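Long-range contact in peridinin-chlorophyll A protein (Amphidinium carterae, PDB 2C9E), which probably serves as a water-soluble light-harvesting antenna that captures blue-green light with peridinin and chlorophyll a: residues F184-G198 with G256-N268. Residues are numbered along the deposited sequence; the frame is centred on the assembly and turned at random.
Sequences FSEATYPIMDKLDWG and GLVAERDDFARVN. With PID (peridinin), chain J.
Y189 lays its ring between the R261 side chain and M192: R261 CG sits over the centre of one face, 3.8 Å from the ring centroid in a CH-pi contact, while M192 CE lies near the rim of the opposite face. The R261 chain then bends at chi3, bringing NH1 to 3.2 Å from Y189 CD1, with the guanidinium plane tilted to the ring. The phenol hydroxyl donates in the carbonyl plane to A259 O (OH to O, 2.7 Å), tying helix 176-192 to the loop before helix 261-276. Y189 also turns its edge to the face of F264 in an offset edge-to-face pair, planes 82° apart. With CG anti to the backbone N (chi1 -173°), F264 enters as a knob among S185, T188, Y189 and M192; T188 OG1 meets the ring edge in plane, 3.2 Å from F264 CE2.

One turn earlier in helix 176-192, beside A265 and N268 of the other helix, S185 OG lies 3.0 Å from N268 OD1 and accepts from a water that also donates to A265 O. At the other end, the backbone N of W197 donates to G256 O (2.8 Å), and the indole NE1 gives a nearly straight bond (174°) to M192 O, which also accepts from L195 N on the other face of that carbonyl. The NE1 bond helps hold the indole's rotation, and one face of the ring receives peridinin methyl CM8. The peridinin hydroxyl O5 donates to L257 O, with a weak bond from A259 N; N268 and V267 line the polyene. W197 also touches a second peridinin and a chlorophyll a, so the two helices and their adjoining loops form part of the wall enclosing the pigments in the all-helical peridinin-chlorophyll protein fold.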
loop_
_atom_site.group_PDB
_atom_site.type_symbol
_atom_site.label_atom_id
_atom_site.label_comp_id
_atom_site.label_asym_id
_atom_site.label_seq_id
_atom_site.Cartn_x
_atom_site.Cartn_y
_atom_site.Cartn_z
ATOM N N PHE A 184 -19.028 -15.905 -1.229
ATOM C CA PHE A 184 -18.383 -14.857 -1.991
ATOM C C PHE A 184 -17.107 -15.453 -2.591
ATOM O O PHE A 184 -16.838 -15.276 -3.775
ATOM C CB PHE A 184 -18.063 -13.671 -1.098
ATOM C CG PHE A 184 -17.283 -12.591 -1.796
ATOM C CD1 PHE A 184 -17.891 -11.781 -2.756
ATOM C CD2 PHE A 184 -15.930 -12.380 -1.495
ATOM C CE1 PHE A 184 -17.178 -10.772 -3.404
ATOM C CE2 PHE A 184 -15.200 -11.372 -2.137
ATOM C CZ PHE A 184 -15.822 -10.560 -3.095
ATOM N N SER A 185 -16.344 -16.195 -1.791
ATOM C CA SER A 185 -15.130 -16.789 -2.335
ATOM C C SER A 185 -15.493 -17.709 -3.475
ATOM O O SER A 185 -14.926 -17.598 -4.586
ATOM C CB SER A 185 -14.356 -17.552 -1.269
ATOM O OG SER A 185 -13.778 -16.607 -0.361
ATOM N N GLU A 186 -16.445 -18.608 -3.226
ATOM C CA GLU A 186 -16.857 -19.535 -4.268
ATOM C C GLU A 186 -17.343 -18.859 -5.558
ATOM O O GLU A 186 -17.094 -19.375 -6.658
ATOM C CB GLU A 186 -17.939 -20.502 -3.739
ATOM C CG GLU A 186 -17.398 -21.641 -2.797
ATOM C CD GLU A 186 -16.029 -22.259 -3.236
ATOM O OE1 GLU A 186 -15.013 -21.509 -3.337
ATOM O OE2 GLU A 186 -15.941 -23.500 -3.463
ATOM N N ALA A 187 -18.004 -17.708 -5.452
ATOM C CA ALA A 187 -18.486 -17.074 -6.676
ATOM C C ALA A 187 -17.424 -16.242 -7.416
ATOM O O ALA A 187 -17.524 -16.028 -8.644
ATOM C CB ALA A 187 -19.700 -16.205 -6.373
ATOM N N THR A 188 -16.423 -15.764 -6.667
ATOM C CA THR A 188 -15.373 -14.916 -7.256
ATOM C C THR A 188 -14.147 -15.696 -7.734
ATOM O O THR A 188 -13.491 -15.269 -8.685
ATOM C CB THR A 188 -14.942 -13.798 -6.279
ATOM O OG1 THR A 188 -14.612 -14.351 -4.988
ATOM C CG2 THR A 188 -16.047 -12.793 -6.122
ATOM N N TYR A 189 -13.828 -16.825 -7.105
ATOM C CA TYR A 189 -12.680 -17.618 -7.554
ATOM C C TYR A 189 -12.693 -17.852 -9.081
ATOM O O TYR A 189 -11.671 -17.648 -9.752
ATOM C CB TYR A 189 -12.603 -18.965 -6.814
ATOM C CG TYR A 189 -11.289 -19.688 -7.041
ATOM C CD1 TYR A 189 -11.083 -20.502 -8.176
ATOM C CD2 TYR A 189 -10.212 -19.498 -6.162
ATOM C CE1 TYR A 189 -9.830 -21.097 -8.426
ATOM C CE2 TYR A 189 -8.963 -20.073 -6.392
ATOM C CZ TYR A 189 -8.770 -20.866 -7.522
ATOM O OH TYR A 189 -7.517 -21.379 -7.747
ATOM N N PRO A 190 -13.847 -18.262 -9.663
ATOM C CA PRO A 190 -13.901 -18.493 -11.125
ATOM C C PRO A 190 -13.697 -17.249 -11.982
ATOM O O PRO A 190 -13.430 -17.324 -13.177
ATOM C CB PRO A 190 -15.279 -19.103 -11.341
ATOM C CG PRO A 190 -15.645 -19.650 -9.943
ATOM C CD PRO A 190 -15.120 -18.619 -9.018
ATOM N N ILE A 191 -13.881 -16.091 -11.386
ATOM C CA ILE A 191 -13.649 -14.828 -12.086
ATOM C C ILE A 191 -12.143 -14.516 -11.911
ATOM O O ILE A 191 -11.444 -14.162 -12.862
ATOM C CB ILE A 191 -14.500 -13.702 -11.443
ATOM C CG1 ILE A 191 -15.968 -14.104 -11.532
ATOM C CG2 ILE A 191 -14.199 -12.386 -12.102
ATOM C CD1 ILE A 191 -16.982 -13.075 -11.058
ATOM N N MET A 192 -11.662 -14.650 -10.676
ATOM C CA MET A 192 -10.261 -14.435 -10.349
ATOM C C MET A 192 -9.377 -15.316 -11.213
ATOM O O MET A 192 -8.411 -14.810 -11.821
ATOM C CB MET A 192 -10.029 -14.751 -8.853
ATOM C CG MET A 192 -8.615 -14.553 -8.313
ATOM S SD MET A 192 -7.487 -15.812 -8.871
ATOM C CE MET A 192 -8.073 -17.172 -7.824
ATOM N N ASP A 193 -9.715 -16.617 -11.301
ATOM C CA ASP A 193 -8.863 -17.566 -12.047
ATOM C C ASP A 193 -8.751 -17.372 -13.545
ATOM O O ASP A 193 -7.889 -17.993 -14.195
ATOM C CB ASP A 193 -9.152 -19.070 -11.694
ATOM C CG ASP A 193 -10.506 -19.611 -12.256
ATOM O OD1 ASP A 193 -11.223 -18.841 -12.949
ATOM O OD2 ASP A 193 -10.859 -20.814 -12.000
ATOM N N LYS A 194 -9.572 -16.497 -14.115
ATOM C CA LYS A 194 -9.416 -16.237 -15.542
ATOM C C LYS A 194 -8.547 -14.985 -15.819
ATOM O O LYS A 194 -8.165 -14.719 -16.944
ATOM C CB LYS A 194 -10.783 -16.114 -16.179
ATOM C CG LYS A 194 -11.563 -17.439 -15.937
ATOM C CD LYS A 194 -12.883 -17.477 -16.646
ATOM C CE LYS A 194 -13.571 -18.792 -16.376
ATOM N NZ LYS A 194 -13.900 -19.014 -14.934
ATOM N N LEU A 195 -8.164 -14.248 -14.792
ATOM C CA LEU A 195 -7.387 -13.030 -15.060
ATOM C C LEU A 195 -5.917 -13.252 -14.911
ATOM O O LEU A 195 -5.509 -14.191 -14.244
ATOM C CB LEU A 195 -7.839 -11.913 -14.113
ATOM C CG LEU A 195 -9.340 -11.541 -14.196
ATOM C CD1 LEU A 195 -9.724 -10.678 -12.967
ATOM C CD2 LEU A 195 -9.604 -10.773 -15.532
ATOM N N ASP A 196 -5.111 -12.398 -15.530
ATOM C CA ASP A 196 -3.663 -12.498 -15.411
ATOM C C ASP A 196 -3.254 -11.391 -14.430
ATOM O O ASP A 196 -3.110 -10.228 -14.812
ATOM C CB ASP A 196 -2.964 -12.278 -16.735
ATOM C CG ASP A 196 -1.471 -12.532 -16.626
ATOM O OD1 ASP A 196 -0.975 -12.564 -15.489
ATOM O OD2 ASP A 196 -0.780 -12.699 -17.653
ATOM N N TRP A 197 -3.015 -11.767 -13.172
ATOM C CA TRP A 197 -2.710 -10.779 -12.158
ATOM C C TRP A 197 -1.346 -10.172 -12.271
ATOM O O TRP A 197 -1.017 -9.213 -11.546
ATOM C CB TRP A 197 -2.952 -11.370 -10.749
ATOM C CG TRP A 197 -4.412 -11.759 -10.594
ATOM C CD1 TRP A 197 -5.015 -12.852 -11.112
ATOM C CD2 TRP A 197 -5.439 -11.000 -9.958
ATOM N NE1 TRP A 197 -6.350 -12.833 -10.841
ATOM C CE2 TRP A 197 -6.646 -11.704 -10.132
ATOM C CE3 TRP A 197 -5.458 -9.782 -9.244
ATOM C CZ2 TRP A 197 -7.870 -11.242 -9.630
ATOM C CZ3 TRP A 197 -6.687 -9.318 -8.736
ATOM C CH2 TRP A 197 -7.872 -10.054 -8.939
ATOM N N GLY A 198 -0.550 -10.717 -13.182
ATOM C CA GLY A 198 0.779 -10.175 -13.385
ATOM C C GLY A 198 0.775 -9.196 -14.536
ATOM O O GLY A 198 1.767 -8.528 -14.801
ATOM N N GLY A 256 -0.255 -16.567 -14.425
ATOM C CA GLY A 256 -1.157 -15.463 -14.105
ATOM C C GLY A 256 -1.263 -15.112 -12.641
ATOM O O GLY A 256 -2.093 -14.287 -12.266
ATOM N N LEU A 257 -0.449 -15.759 -11.816
ATOM C CA LEU A 257 -0.397 -15.525 -10.367
ATOM C C LEU A 257 -1.748 -15.702 -9.698
ATOM O O LEU A 257 -2.142 -14.953 -8.803
ATOM C CB LEU A 257 0.206 -14.124 -10.024
ATOM C CG LEU A 257 1.668 -13.705 -10.326
ATOM C CD1 LEU A 257 2.718 -14.706 -9.801
ATOM C CD2 LEU A 257 1.872 -13.646 -11.763
ATOM N N VAL A 258 -2.441 -16.736 -10.147
ATOM C CA VAL A 258 -3.762 -17.128 -9.663
ATOM C C VAL A 258 -3.652 -17.889 -8.338
ATOM O O VAL A 258 -3.044 -18.955 -8.252
ATOM C CB VAL A 258 -4.450 -18.006 -10.704
ATOM C CG1 VAL A 258 -5.622 -18.743 -10.092
ATOM C CG2 VAL A 258 -4.926 -17.126 -11.854
ATOM N N ALA A 259 -4.254 -17.326 -7.318
ATOM C CA ALA A 259 -4.241 -17.918 -5.987
ATOM C C ALA A 259 -4.847 -19.311 -5.900
ATOM O O ALA A 259 -5.709 -19.685 -6.702
ATOM C CB ALA A 259 -5.002 -17.007 -5.028
ATOM N N GLU A 260 -4.387 -20.066 -4.902
ATOM C CA GLU A 260 -4.944 -21.394 -4.615
ATOM C C GLU A 260 -6.321 -21.152 -3.949
ATOM O O GLU A 260 -6.537 -20.137 -3.301
ATOM C CB GLU A 260 -4.022 -22.154 -3.640
ATOM C CG GLU A 260 -3.828 -23.637 -4.006
ATOM C CD GLU A 260 -2.401 -24.080 -3.842
ATOM O OE1 GLU A 260 -1.852 -23.824 -2.751
ATOM O OE2 GLU A 260 -1.817 -24.672 -4.791
ATOM N N ARG A 261 -7.248 -22.071 -4.127
ATOM C CA ARG A 261 -8.585 -21.965 -3.563
ATOM C C ARG A 261 -8.675 -21.659 -2.041
ATOM O O ARG A 261 -9.424 -20.762 -1.614
ATOM C CB ARG A 261 -9.321 -23.272 -3.874
ATOM C CG ARG A 261 -10.487 -23.101 -4.795
ATOM C CD ARG A 261 -10.994 -24.443 -5.302
ATOM N NE ARG A 261 -10.653 -24.618 -6.710
ATOM C CZ ARG A 261 -11.319 -24.086 -7.732
ATOM N NH1 ARG A 261 -12.401 -23.331 -7.518
ATOM N NH2 ARG A 261 -10.881 -24.308 -8.978
ATOM N N ASP A 262 -7.929 -22.413 -1.227
ATOM C CA ASP A 262 -7.942 -22.214 0.227
ATOM C C ASP A 262 -7.359 -20.862 0.655
ATOM O O ASP A 262 -7.880 -20.183 1.558
ATOM C CB ASP A 262 -7.153 -23.333 0.938
ATOM C CG ASP A 262 -7.996 -24.565 1.211
ATOM O OD1 ASP A 262 -9.251 -24.416 1.272
ATOM O OD2 ASP A 262 -7.417 -25.682 1.389
ATOM N N ASP A 263 -6.245 -20.504 0.046
ATOM C CA ASP A 263 -5.584 -19.213 0.326
ATOM C C ASP A 263 -6.528 -18.041 0.024
ATOM O O ASP A 263 -6.687 -17.128 0.842
ATOM C CB ASP A 263 -4.321 -19.123 -0.518
ATOM C CG ASP A 263 -3.283 -20.151 -0.103
ATOM O OD1 ASP A 263 -3.373 -20.659 1.050
ATOM O OD2 ASP A 263 -2.375 -20.445 -0.906
ATOM N N PHE A 264 -7.168 -18.104 -1.147
ATOM C CA PHE A 264 -8.131 -17.103 -1.609
ATOM C C PHE A 264 -9.280 -16.920 -0.584
ATOM O O PHE A 264 -9.664 -15.801 -0.233
ATOM C CB PHE A 264 -8.674 -17.538 -2.986
ATOM C CG PHE A 264 -9.556 -16.523 -3.647
ATOM C CD1 PHE A 264 -9.024 -15.335 -4.154
ATOM C CD2 PHE A 264 -10.926 -16.754 -3.780
ATOM C CE1 PHE A 264 -9.848 -14.389 -4.776
ATOM C CE2 PHE A 264 -11.780 -15.816 -4.408
ATOM C CZ PHE A 264 -11.253 -14.637 -4.899
ATOM N N ALA A 265 -9.825 -18.028 -0.099
ATOM C CA ALA A 265 -10.907 -17.983 0.899
ATOM C C ALA A 265 -10.426 -17.327 2.181
ATOM O O ALA A 265 -11.126 -16.474 2.775
ATOM C CB ALA A 265 -11.417 -19.438 1.220
ATOM N N ARG A 266 -9.241 -17.743 2.623
ATOM C CA ARG A 266 -8.668 -17.183 3.841
ATOM C C ARG A 266 -8.476 -15.665 3.704
ATOM O O ARG A 266 -8.754 -14.919 4.635
ATOM C CB ARG A 266 -7.354 -17.903 4.199
ATOM C CG ARG A 266 -7.474 -18.789 5.466
ATOM C CD ARG A 266 -6.232 -19.678 5.688
ATOM N NE ARG A 266 -5.853 -20.321 4.431
ATOM C CZ ARG A 266 -4.825 -21.148 4.256
ATOM N NH1 ARG A 266 -4.025 -21.464 5.271
ATOM N NH2 ARG A 266 -4.608 -21.672 3.050
ATOM N N VAL A 267 -8.036 -15.207 2.525
ATOM C CA VAL A 267 -7.883 -13.763 2.297
ATOM C C VAL A 267 -9.228 -13.055 2.407
ATOM O O VAL A 267 -9.340 -12.025 3.091
ATOM C CB VAL A 267 -7.290 -13.417 0.885
ATOM C CG1 VAL A 267 -7.506 -11.898 0.557
ATOM C CG2 VAL A 267 -5.828 -13.723 0.860
ATOM N N ASN A 268 -10.262 -13.581 1.766
ATOM C CA ASN A 268 -11.547 -12.885 1.841
ATOM C C ASN A 268 -12.132 -12.879 3.254
ATOM O O ASN A 268 -12.796 -11.914 3.661
ATOM C CB ASN A 268 -12.582 -13.515 0.884
ATOM C CG ASN A 268 -12.250 -13.292 -0.571
ATOM O OD1 ASN A 268 -12.380 -14.205 -1.398
ATOM N ND2 ASN A 268 -11.829 -12.089 -0.901
HETATM C C1 PID J . -20.596 -1.473 2.827
HETATM C C2 PID J . -21.769 -0.746 3.491
HETATM C C3 PID J . -21.291 -0.134 4.809
HETATM C C4 PID J . -20.903 -1.298 5.723
HETATM C C5 PID J . -19.618 -1.980 5.244
HETATM C C6 PID J . -19.561 -2.170 3.717
HETATM C C7 PID J . -18.798 -3.253 3.271
HETATM C C8 PID J . -17.766 -3.217 2.330
HETATM C C9 PID J . -17.023 -4.339 1.950
HETATM C C10 PID J . -17.160 -5.642 2.423
HETATM C C11 PID J . -16.015 -4.353 1.079
HETATM C C12 PID J . -15.524 -5.594 1.002
HETATM C C13 PID J . -14.426 -5.969 0.228
HETATM C C14 PID J . -13.873 -7.246 0.115
HETATM C C15 PID J . -12.764 -7.421 -0.715
HETATM C C16 PID J . -12.079 -8.616 -0.936
HETATM C C17 PID J . -10.980 -8.647 -1.794
HETATM C C18 PID J . -10.251 -9.812 -2.027
HETATM C C19 PID J . -9.132 -9.868 -2.858
HETATM C C20 PID J . -8.416 -11.057 -3.006
HETATM C C21 PID J . -7.260 -11.217 -3.772
HETATM C C22 PID J . -6.613 -12.452 -3.792
HETATM C C23 PID J . -5.501 -12.648 -4.449
HETATM C C24 PID J . -4.372 -12.822 -5.086
HETATM C C25 PID J . -3.013 -12.605 -4.403
HETATM C C26 PID J . -2.125 -11.727 -5.291
HETATM C C27 PID J . -2.039 -12.253 -6.730
HETATM C C28 PID J . -3.431 -12.364 -7.362
HETATM C C29 PID J . -4.367 -13.268 -6.555
HETATM C C30 PID J . -0.012 -11.275 -7.498
HETATM C C31 PID J . 0.733 -10.270 -8.382
HETATM C CM1 PID J . -20.905 -1.995 1.422
HETATM C CM2 PID J . -19.552 -3.310 5.994
HETATM C CM3 PID J . -18.444 -1.108 5.692
HETATM C CM4 PID J . -14.465 -8.433 0.880
HETATM C CM5 PID J . -6.708 -10.086 -4.643
HETATM C CM6 PID J . -3.172 -11.892 -3.057
HETATM C CM7 PID J . -2.327 -13.956 -4.173
HETATM C CM8 PID J . -5.755 -13.231 -7.200
HETATM O O1 PID J . -19.285 -0.937 3.035
HETATM O O2 PID J . -22.303 0.666 5.425
HETATM O O3 PID J . -17.954 -6.018 3.286
HETATM O O4 PID J . -16.221 -6.436 1.823
HETATM O O5 PID J . -3.874 -14.607 -6.597
HETATM O O6 PID J . -1.369 -11.280 -7.545
HETATM O O7 PID J . 0.599 -12.059 -6.773
HETATM O O HOH W 1 -13.846 -17.522 2.305
HETATM O O HOH W 2 -12.164 -19.874 -2.662
#